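Local coordinates for protein endo-1,4-beta-mannanase (Eisenia fetida, PDB 5Y6T) that probably hydrolyses internal beta-1,4-mannosidic bonds of mannans, as an endo-1,4-beta-mannanase of glycoside hydrolase family 5, at residues D178-P181 against C182-T185; N40-Y43 against D44-G48. All coordinates share one frame; numbering follows the deposited sequence.

In the fold
Contacts 1 and 2 lie far apart on this (beta/alpha)8-barrel glycosidase, one in a surface loop and the other at the start of a helix. Contact 2, at residues 40-48, forms the first turns of helix 42-60, which links the parallel strands 20-28 and 65-72. Contact 1, at residues 178-185, comes later in the chain, in the long loop between strand 165-166 and helix 201-218. Their centres are 43 Å apart on opposite sides of the chain's centre, and their nearest atoms are about 33 Å apart. Each includes disulfide cysteines: adjacent Cys45 and Cys46 are joined in contact 2, whereas Cys182 of contact 1 is linked to Cys248 on helix 246-253.

Contact 1: residues D178-P181 against C182-T185; sequences DGNP and CFDT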
loop_
_atom_site.group_PDB
_atom_site.type_symbol
_atom_site.label_atom_id
_atom_site.label_comp_id
_atom_site.label_asym_id
_atom_site.label_seq_id
_atom_site.Cartn_x
_atom_site.Cartn_y
_atom_site.Cartn_z
ATOM N N ASP A 178 -7.037 0.156 -26.174
ATOM C CA ASP A 178 -7.912 -0.943 -25.994
ATOM C C ASP A 178 -9.298 -0.434 -26.203
ATOM O O ASP A 178 -9.647 0.725 -25.826
ATOM C CB ASP A 178 -7.829 -1.603 -24.606
ATOM C CG ASP A 178 -8.258 -3.082 -24.656
ATOM O OD1 ASP A 178 -7.398 -3.960 -25.045
ATOM O OD2 ASP A 178 -9.389 -3.438 -24.273
ATOM N N GLY A 179 -10.133 -1.330 -26.719
ATOM C CA GLY A 179 -11.585 -1.135 -26.774
ATOM C C GLY A 179 -12.287 -1.019 -25.436
ATOM O O GLY A 179 -13.289 -0.291 -25.307
ATOM N N ASN A 180 -11.751 -1.687 -24.393
ATOM C CA ASN A 180 -12.303 -1.552 -23.045
ATOM C C ASN A 180 -11.500 -0.463 -22.341
ATOM O O ASN A 180 -10.297 -0.571 -22.166
ATOM C CB ASN A 180 -12.233 -2.853 -22.280
ATOM C CG ASN A 180 -12.920 -2.786 -20.946
ATOM O OD1 ASN A 180 -12.971 -1.734 -20.292
ATOM N ND2 ASN A 180 -13.506 -3.890 -20.565
ATOM N N PRO A 181 -12.153 0.654 -21.978
ATOM C CA PRO A 181 -11.309 1.756 -21.432
ATOM C C PRO A 181 -10.598 1.364 -20.153
ATOM O O PRO A 181 -9.546 1.893 -19.856
ATOM C CB PRO A 181 -12.329 2.891 -21.145
ATOM C CG PRO A 181 -13.604 2.471 -21.739
ATOM C CD PRO A 181 -13.567 1.019 -22.117
ATOM N N CYS A 182 -11.140 0.435 -19.409
ATOM C CA CYS A 182 -10.487 -0.058 -18.193
ATOM C C CYS A 182 -9.090 -0.608 -18.447
ATOM O O CYS A 182 -8.220 -0.566 -17.536
ATOM C CB CYS A 182 -11.308 -1.130 -17.487
ATOM S SG CYS A 182 -12.705 -0.446 -16.546
ATOM N N PHE A 183 -8.870 -1.110 -19.677
ATOM C CA PHE A 183 -7.586 -1.785 -20.047
ATOM C C PHE A 183 -6.721 -0.918 -20.934
ATOM O O PHE A 183 -5.593 -1.258 -21.210
ATOM C CB PHE A 183 -7.901 -3.122 -20.769
ATOM C CG PHE A 183 -8.841 -4.005 -20.051
ATOM C CD1 PHE A 183 -9.058 -3.956 -18.692
ATOM C CD2 PHE A 183 -9.557 -4.929 -20.769
ATOM C CE1 PHE A 183 -9.974 -4.769 -18.079
ATOM C CE2 PHE A 183 -10.460 -5.784 -20.166
ATOM C CZ PHE A 183 -10.703 -5.667 -18.803
ATOM N N ASP A 184 -7.233 0.220 -21.327
ATOM C CA ASP A 184 -6.582 1.122 -22.255
ATOM C C ASP A 184 -5.644 1.974 -21.416
ATOM O O ASP A 184 -6.066 2.678 -20.507
ATOM C CB ASP A 184 -7.648 1.946 -22.981
ATOM C CG ASP A 184 -7.034 2.992 -23.902
ATOM O OD1 ASP A 184 -6.223 3.797 -23.429
ATOM O OD2 ASP A 184 -7.407 3.010 -25.101
ATOM N N THR A 185 -4.348 1.943 -21.732
ATOM C CA THR A 185 -3.333 2.728 -21.057
ATOM C C THR A 185 -2.758 3.959 -21.821
ATOM O O THR A 185 -1.705 4.455 -21.472
ATOM C CB THR A 185 -2.157 1.872 -20.573
ATOM O OG1 THR A 185 -1.571 1.222 -21.700
ATOM C CG2 THR A 185 -2.636 0.788 -19.559
#
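The side-chain amide of Asn180 lies over one face of the Phe183 ring, its plane inclined by 31° to the ring and its CG set toward the rim. ND2 of Asn180 approaches CE2 of Phe183 to 3.6 Å, while its hydrogen bond goes to Asp251 on helix 246-253. The other end of the amide turns back to the main chain, where Asn180 OD1 accepts from Cys182 N at 3.0 Å. Having CG anti to the backbone N (chi1 -174°) brings the Asn180 amide over the ring. Asp178 also approaches Phe183, its carboxylate plane turned 63° from the ring, and OD2 of Asp178 accepts from Asn180 N at 2.9 Å, closing an Asx turn. Backbone hydrogen bonds from Phe183 N to Asn180 O and from Asp184 N to Pro181 O, each spanning three residues, then curl the chain within a surface loop tethered to helix 246-253 by the Cys182-Cys248 disulfide. Replacing Asn180 with an alanine would probably leave Cys182 N and Asp251 without this amide and uncover part of the Phe183 face. From above its carboxylate plane, Asp184 OD2 receives Asp178 N at 3.1 Å, while OD1 of Asp184 accepts from Gln186 N.

Contact 2: residues N40-Y43 against D44-G48; sequences NGQY and DCCTG
The carbonyl oxygen of Gln42 is gripped by two successive backbone N-H groups: Cys46 N and Thr47 N each reach Gln42 O at 2.9 Å. They come from opposite faces of the carbonyl plane; the bond from Thr47 N is the straighter, at 157°, while that from Cys46 N is more bent. The pairing marks a passage from an ordinary alpha turn, in which Cys45 N meets Gly41 O, to a wider pi-type turn; Tyr43 O then accepts from Gly48 N at 2.8 Å. Gly48 also brings its CA 3.5 Å from the centroid of the Tyr43 ring, almost on the ring normal, in a CH-pi contact over the face. With CG anti to the backbone N (chi1 -171°), the Tyr43 ring lies beneath this CA, and its OH is hydrogen-bonded to OE2 of Glu52 farther along the helix. All this belongs to the start of helix 42-60, the connection of a beta-alpha-beta unit of the barrel, with Gly41 as N-cap. Tyr43 also packs against helix 95-108, while OG1 of Thr47, near Tyr43 CA, is hydrogen-bonded to Asp37 O. The disulfide of neighbouring Cys45 and Cys46 borders the Gln42 amide, OE1 of Gln42 lying 3.6 Å from SG of Cys45. Bending at chi2 (-52°) folds the Gln42 chain back, and NE2 of Gln42 donates to Asn40 O at 3.0 Å; the acceptor lies nearly in the plane of the Gln42 side-chain amide, while the donor stands above the Asn40 carbonyl plane.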
loop_
_atom_site.group_PDB
_atom_site.type_symbol
_atom_site.label_atom_id
_atom_site.label_comp_id
_atom_site.label_asym_id
_atom_site.label_seq_id
_atom_site.Cartn_x
_atom_site.Cartn_y
_atom_site.Cartn_z
ATOM N N ASN A 40 10.676 -17.671 6.701
ATOM C CA ASN A 40 11.987 -18.399 6.724
ATOM C C ASN A 40 12.805 -18.097 7.975
ATOM O O ASN A 40 14.035 -18.075 7.940
ATOM C CB ASN A 40 12.725 -18.193 5.423
ATOM C CG ASN A 40 11.968 -18.790 4.243
ATOM O OD1 ASN A 40 11.318 -19.840 4.383
ATOM N ND2 ASN A 40 12.084 -18.163 3.073
ATOM N N GLY A 41 12.088 -17.912 9.084
ATOM C CA GLY A 41 12.697 -17.650 10.423
ATOM C C GLY A 41 13.515 -16.366 10.542
ATOM O O GLY A 41 14.253 -16.173 11.533
ATOM N N GLN A 42 13.303 -15.406 9.619
ATOM C CA GLN A 42 14.074 -14.203 9.563
ATOM C C GLN A 42 13.724 -13.233 10.665
ATOM O O GLN A 42 14.553 -12.495 11.130
ATOM C CB GLN A 42 13.966 -13.554 8.169
ATOM C CG GLN A 42 14.623 -14.402 7.118
ATOM C CD GLN A 42 16.061 -14.806 7.469
ATOM O OE1 GLN A 42 16.938 -13.946 7.535
ATOM N NE2 GLN A 42 16.273 -16.092 7.703
ATOM N N TYR A 43 12.468 -13.210 11.065
ATOM C CA TYR A 43 12.042 -12.232 12.016
ATOM C C TYR A 43 12.706 -12.549 13.361
ATOM O O TYR A 43 13.265 -11.656 14.003
ATOM C CB TYR A 43 10.489 -12.259 12.111
ATOM C CG TYR A 43 9.896 -11.136 12.911
ATOM C CD1 TYR A 43 9.528 -9.941 12.305
ATOM C CD2 TYR A 43 9.646 -11.262 14.270
ATOM C CE1 TYR A 43 8.962 -8.923 13.052
ATOM C CE2 TYR A 43 9.128 -10.230 15.010
ATOM C CZ TYR A 43 8.729 -9.069 14.369
ATOM O OH TYR A 43 8.195 -8.004 15.107
ATOM N N ASP A 44 12.627 -13.816 13.799
ATOM C CA ASP A 44 13.270 -14.161 15.074
ATOM C C ASP A 44 14.793 -14.102 15.007
ATOM O O ASP A 44 15.390 -13.675 15.987
ATOM C CB ASP A 44 12.908 -15.552 15.537
ATOM C CG ASP A 44 11.525 -15.656 16.019
ATOM O OD1 ASP A 44 10.931 -14.651 16.476
ATOM O OD2 ASP A 44 11.013 -16.764 15.872
ATOM N N CYS A 45 15.414 -14.541 13.897
ATOM C CA CYS A 45 16.916 -14.525 13.852
ATOM C C CYS A 45 17.517 -13.118 13.651
ATOM O O CYS A 45 18.537 -12.761 14.251
ATOM C CB CYS A 45 17.487 -15.446 12.746
ATOM S SG CYS A 45 17.386 -14.912 11.004
ATOM N N CYS A 46 16.846 -12.287 12.855
ATOM C CA CYS A 46 17.557 -11.249 12.119
ATOM C C CYS A 46 16.861 -9.904 12.029
ATOM O O CYS A 46 17.471 -8.875 12.287
ATOM C CB CYS A 46 17.851 -11.775 10.699
ATOM S SG CYS A 46 18.737 -13.350 10.791
ATOM N N THR A 47 15.551 -9.897 11.761
ATOM C CA THR A 47 14.878 -8.628 11.506
ATOM C C THR A 47 13.936 -8.061 12.568
ATOM O O THR A 47 13.635 -6.844 12.564
ATOM C CB THR A 47 14.088 -8.701 10.200
ATOM O OG1 THR A 47 13.046 -9.678 10.389
ATOM C CG2 THR A 47 15.002 -9.063 9.028
ATOM N N GLY A 48 13.466 -8.927 13.465
ATOM C CA GLY A 48 12.363 -8.530 14.365
ATOM C C GLY A 48 12.694 -7.369 15.297
ATOM O O GLY A 48 11.931 -6.447 15.454
#